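Local structure of beta-xylosidase (Uncultured organism, 4MLG) at residues D32-I37 / T298-L303; P267-T272 / D290-K295. The protein probably hydrolyses beta-1,4-linked xylo-oligosaccharides to release xylose, as a calcium-containing beta-propeller glycoside hydrolase of family 43. All coordinates share one frame; numbering follows the deposited sequence.

Contact 1. Residues D32-I37 / T298-L303; sequences DWESGI and TWLRSL. With SO4 (sulfate ion), chain N.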
loop_
_atom_site.group_PDB
_atom_site.type_symbol
_atom_site.label_atom_id
_atom_site.label_comp_id
_atom_site.label_asym_id
_atom_site.label_seq_id
_atom_site.Cartn_x
_atom_site.Cartn_y
_atom_site.Cartn_z
ATOM N N ASP A 32 12.866 8.536 -20.306
ATOM C CA ASP A 32 13.926 9.146 -19.514
ATOM C C ASP A 32 14.079 10.633 -19.821
ATOM O O ASP A 32 14.100 11.040 -20.984
ATOM C CB ASP A 32 15.258 8.433 -19.754
ATOM C CG ASP A 32 15.372 7.133 -18.983
ATOM O OD1 ASP A 32 14.777 7.036 -17.890
ATOM O OD2 ASP A 32 16.064 6.213 -19.466
ATOM N N TRP A 33 14.189 11.436 -18.769
ATOM C CA TRP A 33 14.442 12.861 -18.910
ATOM C C TRP A 33 15.373 13.307 -17.794
ATOM O O TRP A 33 15.457 12.657 -16.753
ATOM C CB TRP A 33 13.134 13.651 -18.861
ATOM C CG TRP A 33 12.510 13.704 -17.500
ATOM C CD1 TRP A 33 11.978 12.660 -16.801
ATOM C CD2 TRP A 33 12.341 14.866 -16.677
ATOM N NE1 TRP A 33 11.494 13.097 -15.592
ATOM C CE2 TRP A 33 11.704 14.448 -15.491
ATOM C CE3 TRP A 33 12.669 16.218 -16.827
ATOM C CZ2 TRP A 33 11.388 15.333 -14.460
ATOM C CZ3 TRP A 33 12.354 17.095 -15.800
ATOM C CH2 TRP A 33 11.720 16.649 -14.634
ATOM N N GLU A 34 16.076 14.411 -18.013
ATOM C CA GLU A 34 17.011 14.910 -17.013
ATOM C C GLU A 34 16.299 15.654 -15.890
ATOM O O GLU A 34 16.048 16.856 -15.987
ATOM C CB GLU A 34 18.073 15.809 -17.652
ATOM C CG GLU A 34 19.082 16.388 -16.662
ATOM C CD GLU A 34 19.966 15.327 -16.026
ATOM O OE1 GLU A 34 21.098 15.126 -16.512
ATOM O OE2 GLU A 34 19.534 14.698 -15.037
ATOM N N SER A 35 15.963 14.930 -14.829
ATOM C CA SER A 35 15.491 15.562 -13.609
ATOM C C SER A 35 16.706 16.154 -12.913
ATOM O O SER A 35 17.819 15.654 -13.069
ATOM C CB SER A 35 14.803 14.543 -12.701
ATOM O OG SER A 35 15.688 13.491 -12.357
ATOM N N GLY A 36 16.504 17.218 -12.147
ATOM C CA GLY A 36 17.610 17.870 -11.472
ATOM C C GLY A 36 18.096 17.117 -10.248
ATOM O O GLY A 36 18.802 17.676 -9.410
ATOM N N ILE A 37 17.722 15.845 -10.146
ATOM C CA ILE A 37 18.084 15.020 -9.000
ATOM C C ILE A 37 19.383 14.264 -9.256
ATOM O O ILE A 37 19.515 13.574 -10.267
ATOM C CB ILE A 37 16.971 14.004 -8.677
ATOM C CG1 ILE A 37 15.604 14.689 -8.689
ATOM C CG2 ILE A 37 17.230 13.328 -7.338
ATOM C CD1 ILE A 37 14.450 13.745 -8.448
ATOM N N THR A 298 23.570 6.918 -16.972
ATOM C CA THR A 298 22.663 5.812 -16.664
ATOM C C THR A 298 21.180 6.170 -16.777
ATOM O O THR A 298 20.396 5.425 -17.367
ATOM C CB THR A 298 22.938 5.257 -15.251
ATOM O OG1 THR A 298 24.277 4.750 -15.188
ATOM C CG2 THR A 298 21.960 4.144 -14.905
ATOM N N TRP A 299 20.802 7.316 -16.218
ATOM C CA TRP A 299 19.399 7.722 -16.172
ATOM C C TRP A 299 18.899 8.285 -17.502
ATOM O O TRP A 299 17.741 8.685 -17.616
ATOM C CB TRP A 299 19.170 8.731 -15.044
ATOM C CG TRP A 299 20.026 9.953 -15.152
ATOM C CD1 TRP A 299 19.662 11.165 -15.660
ATOM C CD2 TRP A 299 21.393 10.081 -14.746
ATOM N NE1 TRP A 299 20.718 12.042 -15.593
ATOM C CE2 TRP A 299 21.793 11.401 -15.037
ATOM C CE3 TRP A 299 22.319 9.210 -14.164
ATOM C CZ2 TRP A 299 23.077 11.868 -14.766
ATOM C CZ3 TRP A 299 23.593 9.675 -13.896
ATOM C CH2 TRP A 299 23.960 10.993 -14.197
ATOM N N LEU A 300 19.775 8.314 -18.501
ATOM C CA LEU A 300 19.402 8.762 -19.839
ATOM C C LEU A 300 19.690 7.660 -20.852
ATOM O O LEU A 300 20.830 7.474 -21.276
ATOM C CB LEU A 300 20.161 10.034 -20.215
ATOM C CG LEU A 300 19.940 11.262 -19.331
ATOM C CD1 LEU A 300 20.748 12.440 -19.849
ATOM C CD2 LEU A 300 18.464 11.611 -19.263
ATOM N N ARG A 301 18.647 6.933 -21.238
ATOM C CA ARG A 301 18.809 5.745 -22.066
ATOM C C ARG A 301 18.131 5.889 -23.424
ATOM O O ARG A 301 17.066 6.491 -23.537
ATOM C CB ARG A 301 18.259 4.526 -21.323
ATOM C CG ARG A 301 18.947 4.264 -19.992
ATOM C CD ARG A 301 18.092 3.422 -19.057
ATOM N NE ARG A 301 16.950 4.166 -18.530
ATOM C CZ ARG A 301 16.082 3.680 -17.648
ATOM N NH1 ARG A 301 16.221 2.444 -17.187
ATOM N NH2 ARG A 301 15.073 4.429 -17.227
ATOM N N SER A 302 18.761 5.332 -24.454
ATOM C CA SER A 302 18.214 5.373 -25.804
ATOM C C SER A 302 17.907 3.959 -26.276
ATOM O O SER A 302 18.775 3.089 -26.246
ATOM C CB SER A 302 19.204 6.039 -26.759
ATOM O OG SER A 302 19.592 7.316 -26.282
ATOM N N LEU A 303 16.671 3.728 -26.710
ATOM C CA LEU A 303 16.267 2.387 -27.118
ATOM C C LEU A 303 16.852 1.975 -28.465
ATOM O O LEU A 303 17.086 2.810 -29.339
ATOM C CB LEU A 303 14.741 2.218 -27.094
ATOM C CG LEU A 303 13.798 3.281 -27.668
ATOM C CD1 LEU A 303 13.968 3.455 -29.165
ATOM C CD2 LEU A 303 12.363 2.906 -27.348
HETATM S S SO4 N . 13.732 0.274 -14.307
HETATM O O1 SO4 N . 13.599 1.405 -15.220
HETATM O O2 SO4 N . 13.932 -0.953 -15.072
HETATM O O3 SO4 N . 14.874 0.492 -13.424
HETATM O O4 SO4 N . 12.511 0.149 -13.516
HETATM O O HOH W 1 15.206 8.800 -16.066
#
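D32 and R301 form a salt bridge between two loops of the five-bladed beta-propeller expected of family 43, one following strand 24-32 and the other leading into strand 302-308. Carboxylate and guanidinium lie nearly coplanar, their planes 21° apart. R301 NH2 gives an almost straight hydrogen bond (170°) to the syn lone pair of D32 OD1, 2.7 Å away, and NE pairs with OD2, though the model puts these two implausibly close for their separation to be trusted. The arginine chain is extended as far as CD and then bends at chi3 (-72°), which brings NE round to face OD2. R301 N adds a weak hydrogen bond to D32 OD2, at 3.2 Å. An alanine in place of R301 would probably leave the D32 carboxylate without its charged mate and freer to turn. NH1 points elsewhere, making weak interactions with D15 and T272 and a weak hydrogen bond to O1 of a sulfate that probably came from the crystallisation liquor. The calcium ion is about 10 Å from this side chain.

Farther along the loops, E34 reaches the indole of W299 near the protein surface. NE1 of W299 is shared weakly between both carboxylate oxygens of E34, with OE1 in the plane of the ring at its edge. Apolar packing is slight: L300 CD2 lies 3.8 Å from the carbonyl carbon of W33, whose side chain sets off away from 298-303; its ring NE1 donates to N47 O and K49 makes a cation-pi contact with the ring.

One water ties the two loops, donating to D32 OD1 at 2.6 Å and to W299 O at 3.0 Å.

Contact 2. Residues P267-T272 / D290-K295; sequences PVVGWT and DCVPSK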
loop_
_atom_site.group_PDB
_atom_site.type_symbol
_atom_site.label_atom_id
_atom_site.label_comp_id
_atom_site.label_asym_id
_atom_site.label_seq_id
_atom_site.Cartn_x
_atom_site.Cartn_y
_atom_site.Cartn_z
ATOM N N PRO A 267 26.899 -7.057 -21.023
ATOM C CA PRO A 267 26.779 -5.681 -20.521
ATOM C C PRO A 267 26.796 -4.601 -21.599
ATOM O O PRO A 267 27.537 -4.707 -22.576
ATOM C CB PRO A 267 28.007 -5.542 -19.622
ATOM C CG PRO A 267 28.196 -6.903 -19.073
ATOM C CD PRO A 267 27.812 -7.855 -20.181
ATOM N N VAL A 268 25.974 -3.573 -21.411
ATOM C CA VAL A 268 25.886 -2.467 -22.355
ATOM C C VAL A 268 26.348 -1.168 -21.706
ATOM O O VAL A 268 26.589 -1.121 -20.498
ATOM C CB VAL A 268 24.445 -2.272 -22.861
ATOM C CG1 VAL A 268 23.945 -3.531 -23.552
ATOM C CG2 VAL A 268 23.527 -1.892 -21.708
ATOM N N VAL A 269 26.473 -0.116 -22.508
ATOM C CA VAL A 269 26.818 1.196 -21.978
ATOM C C VAL A 269 25.685 1.703 -21.095
ATOM O O VAL A 269 24.575 1.947 -21.569
ATOM C CB VAL A 269 27.102 2.212 -23.096
ATOM C CG1 VAL A 269 27.237 3.614 -22.519
ATOM C CG2 VAL A 269 28.361 1.823 -23.853
ATOM N N GLY A 270 25.972 1.851 -19.807
ATOM C CA GLY A 270 24.959 2.213 -18.837
ATOM C C GLY A 270 24.792 1.099 -17.823
ATOM O O GLY A 270 25.042 -0.067 -18.128
ATOM N N TRP A 271 24.369 1.456 -16.616
ATOM C CA TRP A 271 24.242 0.486 -15.536
ATOM C C TRP A 271 23.069 -0.458 -15.770
ATOM O O TRP A 271 23.133 -1.641 -15.440
ATOM C CB TRP A 271 24.073 1.206 -14.197
ATOM C CG TRP A 271 24.316 0.336 -13.000
ATOM C CD1 TRP A 271 25.471 0.238 -12.281
ATOM C CD2 TRP A 271 23.380 -0.555 -12.378
ATOM N NE1 TRP A 271 25.314 -0.660 -11.252
ATOM C CE2 TRP A 271 24.039 -1.160 -11.290
ATOM C CE3 TRP A 271 22.049 -0.899 -12.636
ATOM C CZ2 TRP A 271 23.414 -2.089 -10.462
ATOM C CZ3 TRP A 271 21.431 -1.825 -11.814
ATOM C CH2 TRP A 271 22.113 -2.409 -10.740
ATOM N N THR A 272 21.993 0.069 -16.343
ATOM C CA THR A 272 20.775 -0.711 -16.516
ATOM C C THR A 272 20.695 -1.373 -17.886
ATOM O O THR A 272 21.191 -0.844 -18.878
ATOM C CB THR A 272 19.522 0.159 -16.323
ATOM O OG1 THR A 272 19.431 1.109 -17.391
ATOM C CG2 THR A 272 19.587 0.897 -14.997
ATOM N N ASP A 290 20.837 1.367 -24.446
ATOM C CA ASP A 290 22.112 1.696 -23.817
ATOM C C ASP A 290 22.281 3.211 -23.724
ATOM O O ASP A 290 21.462 3.966 -24.248
ATOM C CB ASP A 290 23.296 1.041 -24.543
ATOM C CG ASP A 290 23.335 1.360 -26.026
ATOM O OD1 ASP A 290 22.761 2.384 -26.451
ATOM O OD2 ASP A 290 23.960 0.579 -26.773
ATOM N N CYS A 291 23.342 3.654 -23.061
ATOM C CA CYS A 291 23.531 5.079 -22.818
ATOM C C CYS A 291 24.645 5.675 -23.672
ATOM O O CYS A 291 25.407 6.526 -23.211
ATOM C CB CYS A 291 23.798 5.326 -21.332
ATOM S SG CYS A 291 22.545 4.605 -20.245
ATOM N N VAL A 292 24.728 5.227 -24.921
ATOM C CA VAL A 292 25.721 5.747 -25.858
ATOM C C VAL A 292 25.457 7.196 -26.310
ATOM O O VAL A 292 26.371 8.020 -26.274
ATOM C CB VAL A 292 25.925 4.804 -27.075
ATOM C CG1 VAL A 292 26.840 5.446 -28.107
ATOM C CG2 VAL A 292 26.485 3.464 -26.621
ATOM N N PRO A 293 24.215 7.519 -26.733
ATOM C CA PRO A 293 23.980 8.916 -27.125
ATOM C C PRO A 293 24.109 9.901 -25.961
ATOM O O PRO A 293 24.464 11.060 -26.180
ATOM C CB PRO A 293 22.536 8.898 -27.635
ATOM C CG PRO A 293 22.298 7.492 -28.048
ATOM C CD PRO A 293 23.052 6.669 -27.053
ATOM N N SER A 294 23.826 9.445 -24.746
ATOM C CA SER A 294 23.925 10.302 -23.569
ATOM C C SER A 294 25.333 10.267 -22.987
ATOM O O SER A 294 25.606 10.888 -21.957
ATOM C CB SER A 294 22.910 9.882 -22.506
ATOM O OG SER A 294 23.240 8.618 -21.956
ATOM N N LYS A 295 26.214 9.531 -23.656
ATOM C CA LYS A 295 27.618 9.421 -23.265
ATOM C C LYS A 295 27.831 8.861 -21.855
ATOM O O LYS A 295 28.618 9.398 -21.076
ATOM C CB LYS A 295 28.337 10.767 -23.430
ATOM C CG LYS A 295 28.398 11.264 -24.869
ATOM C CD LYS A 295 29.135 12.594 -24.969
ATOM C CE LYS A 295 29.289 13.040 -26.415
ATOM N NZ LYS A 295 27.976 13.183 -27.103
#
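V269 and G270 run past D290 and C291 with alpha carbons about 5.1 Å apart in each of the pairs V269-D290 and G270-C291, and the backbones meet in one hydrogen bond, from C291 N to V269 O at 2.6 Å. Its N-H...O angle is 151°, and the donor sits above the plane of the V269 carbonyl, 36° out of it. Two loops of the beta-propeller meet here: 267-272 bridges strands 258-265 and 276-280, while 290-295 leaves strand 283-290 and folds into a type I turn from V292 to K295.

V269 is the side chain most involved. With CG1 anti to the backbone N (chi1 171°), that methyl lies over the backbone of C291, 3.5 Å from its carbonyl carbon, and also packs on C291 CB. The other branch, CG2, meets CG2 of V292 at 3.7 Å, the two valines crossing at about a right angle. G270 lies beside the cysteine, its CA 3.7 Å from C291 SG. A CB on G270 would point at that sulfur, and the residue's positive phi would press it against the V269 carbonyl oxygen as well. On the other side of V269, V268 packs CB against CB with D290, at 3.9 Å and again with the side chains about perpendicular.

D290 thus offers this loop its methylene. Its carboxylate is engaged elsewhere: OD2 is hydrogen-bonded to T322 near the C terminus and forms a salt bridge with K304, while OD1 bonds to Y6 near the N terminus.

The chemistry therefore divides cleanly, with one main-chain bond joining the two loops, valine methyls and the cysteine filling in around it, and the charged group of D290 serving contacts beyond the pair.

Overall arrangement
From the N terminus, strand 24-32 runs out into 32-37, which waits some 260 residues for 298-303; contact 1 thus closes a loop spanning most of the propeller. Contact 2 is nested inside it, a short closure of 267-272 onto 290-295 around strands 276-280 and 283-290. Its second segment continues almost directly into 298-303, and the two are joined where L300 O meets S294 OG and S302 N meets D290 O. With centres 11 Å apart, the contacts link three sheets: that of strand 24-32, that of 258-265, and between them the one where N-terminal strand 5-6 pairs with 302-308.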